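Local coordinates for protein Thf1 (Thermosynechococcus elongatus, PDB 5MJR) that associates with the FtsH protease complex involved in photosystem II repair and may take part in building the photosynthetic membrane, at residues S66-L71 with N140-T145; Q117-P122 with L160-G165. All coordinates share one frame; numbering follows the deposited sequence. Where two conformers were deposited one is given.

Contact 1 of 2, residues S66-L71 with N140-T145; sequences SPLFAL and NSLNHT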
loop_
_atom_site.group_PDB
_atom_site.type_symbol
_atom_site.label_atom_id
_atom_site.label_comp_id
_atom_site.label_asym_id
_atom_site.label_seq_id
_atom_site.Cartn_x
_atom_site.Cartn_y
_atom_site.Cartn_z
ATOM N N SER A 66 -10.073 -0.858 0.302
ATOM C CA SER A 66 -10.134 -1.300 1.667
ATOM C C SER A 66 -8.961 -0.725 2.413
ATOM O O SER A 66 -8.024 -0.248 1.774
ATOM C CB SER A 66 -10.047 -2.829 1.731
ATOM O OG SER A 66 -8.787 -3.293 1.413
ATOM N N PRO A 67 -8.871 -0.858 3.732
ATOM C CA PRO A 67 -7.686 -0.396 4.481
ATOM C C PRO A 67 -6.407 -1.084 4.126
ATOM O O PRO A 67 -5.337 -0.509 4.397
ATOM C CB PRO A 67 -8.087 -0.552 5.933
ATOM C CG PRO A 67 -9.587 -0.460 5.888
ATOM C CD PRO A 67 -10.008 -1.171 4.613
ATOM N N LEU A 68 -6.470 -2.286 3.550
ATOM C CA LEU A 68 -5.241 -2.982 3.138
ATOM C C LEU A 68 -4.617 -2.191 1.942
ATOM O O LEU A 68 -3.397 -2.040 1.863
ATOM C CB LEU A 68 -5.485 -4.403 2.787
ATOM C CG LEU A 68 -4.317 -5.262 2.345
ATOM C CD1 LEU A 68 -3.315 -5.390 3.471
ATOM C CD2 LEU A 68 -4.761 -6.621 1.838
ATOM N N PHE A 69 -5.476 -1.815 0.987
ATOM C CA PHE A 69 -4.999 -0.950 -0.097
ATOM C C PHE A 69 -4.481 0.393 0.416
ATOM O O PHE A 69 -3.411 0.818 -0.047
ATOM C CB PHE A 69 -6.168 -0.765 -1.073
ATOM C CG PHE A 69 -5.898 0.237 -2.198
ATOM C CD1 PHE A 69 -5.180 -0.074 -3.258
ATOM C CD2 PHE A 69 -6.399 1.494 -2.040
ATOM C CE1 PHE A 69 -4.937 0.939 -4.263
ATOM C CE2 PHE A 69 -6.259 2.474 -2.988
ATOM C CZ PHE A 69 -5.530 2.160 -4.069
ATOM N N ALA A 70 -5.186 1.001 1.338
ATOM C CA ALA A 70 -4.712 2.241 1.906
ATOM C C ALA A 70 -3.335 2.131 2.464
ATOM O O ALA A 70 -2.425 2.957 2.233
ATOM C CB ALA A 70 -5.661 2.822 2.920
ATOM N N LEU A 71 -3.123 1.086 3.271
ATOM C CA LEU A 71 -1.838 0.849 3.877
ATOM C C LEU A 71 -0.768 0.633 2.810
ATOM O O LEU A 71 0.365 1.125 2.927
ATOM C CB LEU A 71 -1.865 -0.271 4.900
ATOM C CG LEU A 71 -0.575 -0.563 5.673
ATOM C CD1 LEU A 71 -0.099 0.603 6.435
ATOM C CD2 LEU A 71 -0.810 -1.790 6.541
ATOM N N ASN A 140 -9.799 -7.501 9.146
ATOM C CA ASN A 140 -10.731 -8.118 8.263
ATOM C C ASN A 140 -10.464 -7.951 6.747
ATOM O O ASN A 140 -10.876 -8.756 5.928
ATOM C CB ASN A 140 -12.177 -7.681 8.523
ATOM C CG ASN A 140 -12.417 -6.189 8.265
ATOM O OD1 ASN A 140 -11.580 -5.343 8.464
ATOM N ND2 ASN A 140 -13.669 -5.900 7.814
ATOM N N SER A 141 -9.745 -6.851 6.417
ATOM C CA SER A 141 -9.358 -6.588 5.070
ATOM C C SER A 141 -8.309 -7.529 4.491
ATOM O O SER A 141 -8.073 -7.543 3.311
ATOM C CB SER A 141 -8.904 -5.119 4.880
ATOM O OG SER A 141 -7.693 -4.825 5.417
ATOM N N LEU A 142 -7.696 -8.379 5.354
ATOM C CA LEU A 142 -6.890 -9.472 4.814
ATOM C C LEU A 142 -7.726 -10.534 4.144
ATOM O O LEU A 142 -7.184 -11.322 3.309
ATOM C CB LEU A 142 -6.080 -10.114 5.906
ATOM C CG LEU A 142 -4.966 -9.290 6.515
ATOM C CD1 LEU A 142 -4.063 -10.221 7.357
ATOM C CD2 LEU A 142 -4.179 -8.400 5.687
ATOM N N ASN A 143 -9.023 -10.553 4.443
ATOM C CA ASN A 143 -9.965 -11.421 3.734
ATOM C C ASN A 143 -10.396 -10.794 2.399
ATOM O O ASN A 143 -11.532 -10.381 2.206
ATOM C CB ASN A 143 -11.143 -11.744 4.623
ATOM C CG ASN A 143 -10.802 -12.679 5.762
ATOM O OD1 ASN A 143 -9.968 -13.572 5.574
ATOM N ND2 ASN A 143 -11.462 -12.456 6.914
ATOM N N HIS A 144 -9.394 -10.648 1.554
ATOM C CA HIS A 144 -9.529 -9.874 0.335
ATOM C C HIS A 144 -10.069 -10.739 -0.783
ATOM O O HIS A 144 -9.347 -11.699 -1.188
ATOM C CB HIS A 144 -8.142 -9.385 -0.057
ATOM C CG HIS A 144 -8.176 -8.437 -1.230
ATOM N ND1 HIS A 144 -8.578 -7.144 -1.051
ATOM C CD2 HIS A 144 -7.956 -8.646 -2.533
ATOM C CE1 HIS A 144 -8.577 -6.589 -2.260
ATOM N NE2 HIS A 144 -8.182 -7.469 -3.171
ATOM N N THR A 145 -11.197 -10.324 -1.309
ATOM C CA THR A 145 -11.766 -10.913 -2.541
ATOM C C THR A 145 -11.829 -9.795 -3.609
ATOM O O THR A 145 -11.764 -8.648 -3.296
ATOM C CB THR A 145 -13.112 -11.586 -2.195
ATOM O OG1 THR A 145 -14.109 -10.592 -1.902
ATOM C CG2 THR A 145 -12.935 -12.522 -0.978
HETATM O O HOH W 1 -9.044 -5.957 1.344
#
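Leu-68 and Ser-141 mark the nearest approach of the two backbones, their CA atoms 5.8 Å apart, where the first turn of helix 67-80 faces the short 3-10 segment 140-142 in the loop leading to helix 150-162. The side chain of Ser-141 sets out toward the start of the helix. Its CB lies 3.9 Å from Ser-66 OG and also packs against Pro-67 CD, while Ser-141 OG comes to 3.5 Å from Leu-68 CB. That hydroxyl is held from its own loop, by a hydrogen bond with the carbonyl oxygen of Pro-138, which suits a serine here: a short side chain whose buried hydroxyl has a polar partner close by in the chain.

Ser-66 is the N-cap of helix 67-80. With OG between the backbone N and the carbonyl carbon (chi1 71°), the hydroxyl accepts a weak capping bond of 3.3 Å from Leu-68 N. Proline suits the next place, since the amide at the first position of a helix has no carbonyl of a preceding turn to bond; the Pro-67 carbonyl receives both Leu-71 N and the indole nitrogen of Trp-115.

A single water joins the cap to the loop, 2.7 Å from each of Ser-66 OG, Ser-141 O and His-144 ND1. It donates to the Ser-141 carbonyl and sits in the plane of the imidazole at its edge. Because His-144 NE2 bonds the carbonyl of Lys-147, both ring nitrogens are engaged, which fixes the rotation of the ring.

Beside this polar cluster the packing is aliphatic. Leu-68 CD1 meets Leu-142 CD2 at 3.8 Å, the two side chains crossing at about a right angle. Leu-142 starts out away from the helix, yet its end returns to it, and it also packs on Leu-156 and Phe-159 of helix 150-162.

Contact 2 of 2, residues Q117-P122 with L160-G165; sequences QYQGRP and LQELAG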
loop_
_atom_site.group_PDB
_atom_site.type_symbol
_atom_site.label_atom_id
_atom_site.label_comp_id
_atom_site.label_asym_id
_atom_site.label_seq_id
_atom_site.Cartn_x
_atom_site.Cartn_y
_atom_site.Cartn_z
ATOM N N GLN A 117 -2.986 -0.589 15.792
ATOM C CA GLN A 117 -3.567 -1.230 16.963
ATOM C C GLN A 117 -3.070 -2.652 17.111
ATOM O O GLN A 117 -3.185 -3.179 18.207
ATOM C CB GLN A 117 -5.046 -1.251 16.892
ATOM C CG GLN A 117 -5.593 -2.079 15.772
ATOM C CD GLN A 117 -7.054 -2.008 15.607
ATOM O OE1 GLN A 117 -7.599 -1.235 14.707
ATOM N NE2 GLN A 117 -7.705 -2.690 16.466
ATOM N N TYR A 118 -2.468 -3.244 16.104
ATOM C CA TYR A 118 -1.907 -4.620 16.163
ATOM C C TYR A 118 -0.486 -4.690 16.646
ATOM O O TYR A 118 0.078 -5.786 16.700
ATOM C CB TYR A 118 -2.154 -5.384 14.859
ATOM C CG TYR A 118 -3.605 -5.359 14.445
ATOM C CD1 TYR A 118 -4.593 -6.058 15.105
ATOM C CD2 TYR A 118 -4.041 -4.620 13.325
ATOM C CE1 TYR A 118 -5.878 -6.012 14.759
ATOM C CE2 TYR A 118 -5.330 -4.584 12.975
ATOM C CZ TYR A 118 -6.298 -5.274 13.689
ATOM O OH TYR A 118 -7.618 -5.160 13.304
ATOM N N GLN A 119 0.090 -3.516 16.974
ATOM C CA GLN A 119 1.476 -3.480 17.348
ATOM C C GLN A 119 1.878 -4.480 18.450
ATOM O O GLN A 119 1.161 -4.565 19.470
ATOM C CB GLN A 119 1.789 -2.058 17.836
ATOM C CG GLN A 119 3.176 -1.557 17.485
ATOM C CD GLN A 119 3.226 -0.005 17.506
ATOM O OE1 GLN A 119 3.168 0.517 18.603
ATOM N NE2 GLN A 119 3.189 0.720 16.305
ATOM N N GLY A 120 2.942 -5.279 18.154
ATOM C CA GLY A 120 3.581 -6.217 19.134
ATOM C C GLY A 120 3.126 -7.657 19.162
ATOM O O GLY A 120 3.925 -8.565 19.558
ATOM N N ARG A 121 1.951 -7.875 18.598
ATOM C CA ARG A 121 1.299 -9.184 18.672
ATOM C C ARG A 121 2.018 -10.226 17.943
ATOM O O ARG A 121 2.644 -9.978 16.862
ATOM C CB ARG A 121 -0.150 -9.120 18.204
ATOM C CG ARG A 121 -1.010 -8.164 18.960
ATOM C CD ARG A 121 -2.456 -8.226 18.463
ATOM N NE ARG A 121 -3.132 -6.980 18.827
ATOM C CZ ARG A 121 -4.414 -6.715 18.687
ATOM N NH1 ARG A 121 -5.312 -7.606 18.295
ATOM N NH2 ARG A 121 -4.794 -5.440 18.910
ATOM N N PRO A 122 1.986 -11.472 18.560
ATOM C CA PRO A 122 2.540 -12.548 17.841
ATOM C C PRO A 122 1.588 -12.963 16.766
ATOM O O PRO A 122 0.409 -12.725 16.869
ATOM C CB PRO A 122 2.717 -13.659 18.951
ATOM C CG PRO A 122 1.483 -13.391 19.805
ATOM C CD PRO A 122 1.541 -11.883 19.888
ATOM N N LEU A 160 2.529 -6.702 8.804
ATOM C CA LEU A 160 3.314 -7.720 9.480
ATOM C C LEU A 160 4.449 -7.077 10.254
ATOM O O LEU A 160 4.853 -7.622 11.310
ATOM C CB LEU A 160 3.809 -8.749 8.462
ATOM C CG LEU A 160 2.769 -9.627 7.820
ATOM C CD1 LEU A 160 3.363 -10.420 6.705
ATOM C CD2 LEU A 160 1.975 -10.447 8.804
ATOM N N GLN A 161 4.987 -5.990 9.726
ATOM C CA GLN A 161 6.002 -5.268 10.447
ATOM C C GLN A 161 5.579 -4.701 11.839
ATOM O O GLN A 161 6.473 -4.486 12.641
ATOM C CB GLN A 161 6.551 -4.180 9.620
ATOM C CG GLN A 161 7.414 -4.571 8.445
ATOM C CD GLN A 161 8.005 -3.359 7.700
ATOM O OE1 GLN A 161 7.306 -2.588 7.045
ATOM N NE2 GLN A 161 9.276 -3.190 7.804
ATOM N N GLU A 162 4.261 -4.493 12.047
ATOM C CA GLU A 162 3.764 -4.028 13.324
ATOM C C GLU A 162 3.827 -5.101 14.337
ATOM O O GLU A 162 3.832 -4.785 15.505
ATOM C CB GLU A 162 2.267 -3.630 13.287
ATOM C CG GLU A 162 2.002 -2.430 12.451
ATOM C CD GLU A 162 2.463 -1.112 13.003
ATOM O OE1 GLU A 162 2.651 -0.937 14.237
ATOM O OE2 GLU A 162 2.599 -0.263 12.138
ATOM N N LEU A 163 3.730 -6.346 13.910
ATOM C CA LEU A 163 3.632 -7.464 14.839
ATOM C C LEU A 163 4.996 -7.699 15.526
ATOM O O LEU A 163 6.009 -7.011 15.335
ATOM C CB LEU A 163 3.167 -8.755 14.078
ATOM C CG LEU A 163 1.857 -8.628 13.346
ATOM C CD1 LEU A 163 1.543 -9.906 12.671
ATOM C CD2 LEU A 163 0.725 -8.219 14.245
ATOM N N ALA A 164 4.981 -8.629 16.401
ATOM C CA ALA A 164 6.239 -9.143 16.956
ATOM C C ALA A 164 7.439 -9.058 15.849
ATOM O O ALA A 164 7.247 -9.506 14.643
ATOM C CB ALA A 164 5.988 -10.461 17.210
ATOM N N GLY A 165 8.618 -8.534 16.149
ATOM C CA GLY A 165 9.657 -8.541 15.151
ATOM C C GLY A 165 9.993 -9.873 14.469
ATOM O O GLY A 165 10.432 -9.916 13.348
#
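Gly-120 N donates a nearly straight hydrogen bond of 2.8 Å to Glu-162 O, and Ala-164 N donates one of 2.7 Å to Arg-121 O, approaching from above the carbonyl plane. Glu-162 O also receives a CA-H contact from Gln-119, with CA 3.3 Å away. Outside the backbone, Gln-119 NE2 donates a 2.7 Å hydrogen bond to the syn lone pair of Glu-162 OE1, amide and carboxylate nearly coplanar (18° apart). A bend at chi2 (-72°) carries the Glu-162 carboxyl carbon to that side. An alanine in place of Glu-162 would probably leave the Gln-119 amide without this acceptor and freer to turn.

The shape behind these bonds is a type II beta turn from Tyr-118 to Arg-121, set against the last part of helix 150-162. Gly-120 takes its third position with a phi of 94°, a value that favours glycine. Leu-163 packs against the turn, its CD2 3.5 Å from Tyr-118 O and its side chain touching Ile-126 of helix 123-131.

Farther out, Arg-121 NH2 bonds Gln-117 O, while Tyr-118 CD1 lies over the guanidinium centre. The Tyr-118 hydroxyl is held by Ser-136 OG and Leu-139 N.

Contacts 1 and 2 cross along the chain, their segments alternating in the order 66-71, 117-122, 140-145, 160-165. Their centres are about 17 Å apart and their nearest atoms about 5 Å, so they do not touch directly. Helix 150-162 connects them: Leu-142 of contact 1 rests on it, and contact 2 involves its C-terminal part. Pro-138 is a second bridge, touched by side chains of both contacts, Pro-67 from contact 1 and Tyr-118 from contact 2. Contact 1 is the more deeply buried, its centre about 10 Å from the chain centre against about 17 Å for the partly buried contact 2.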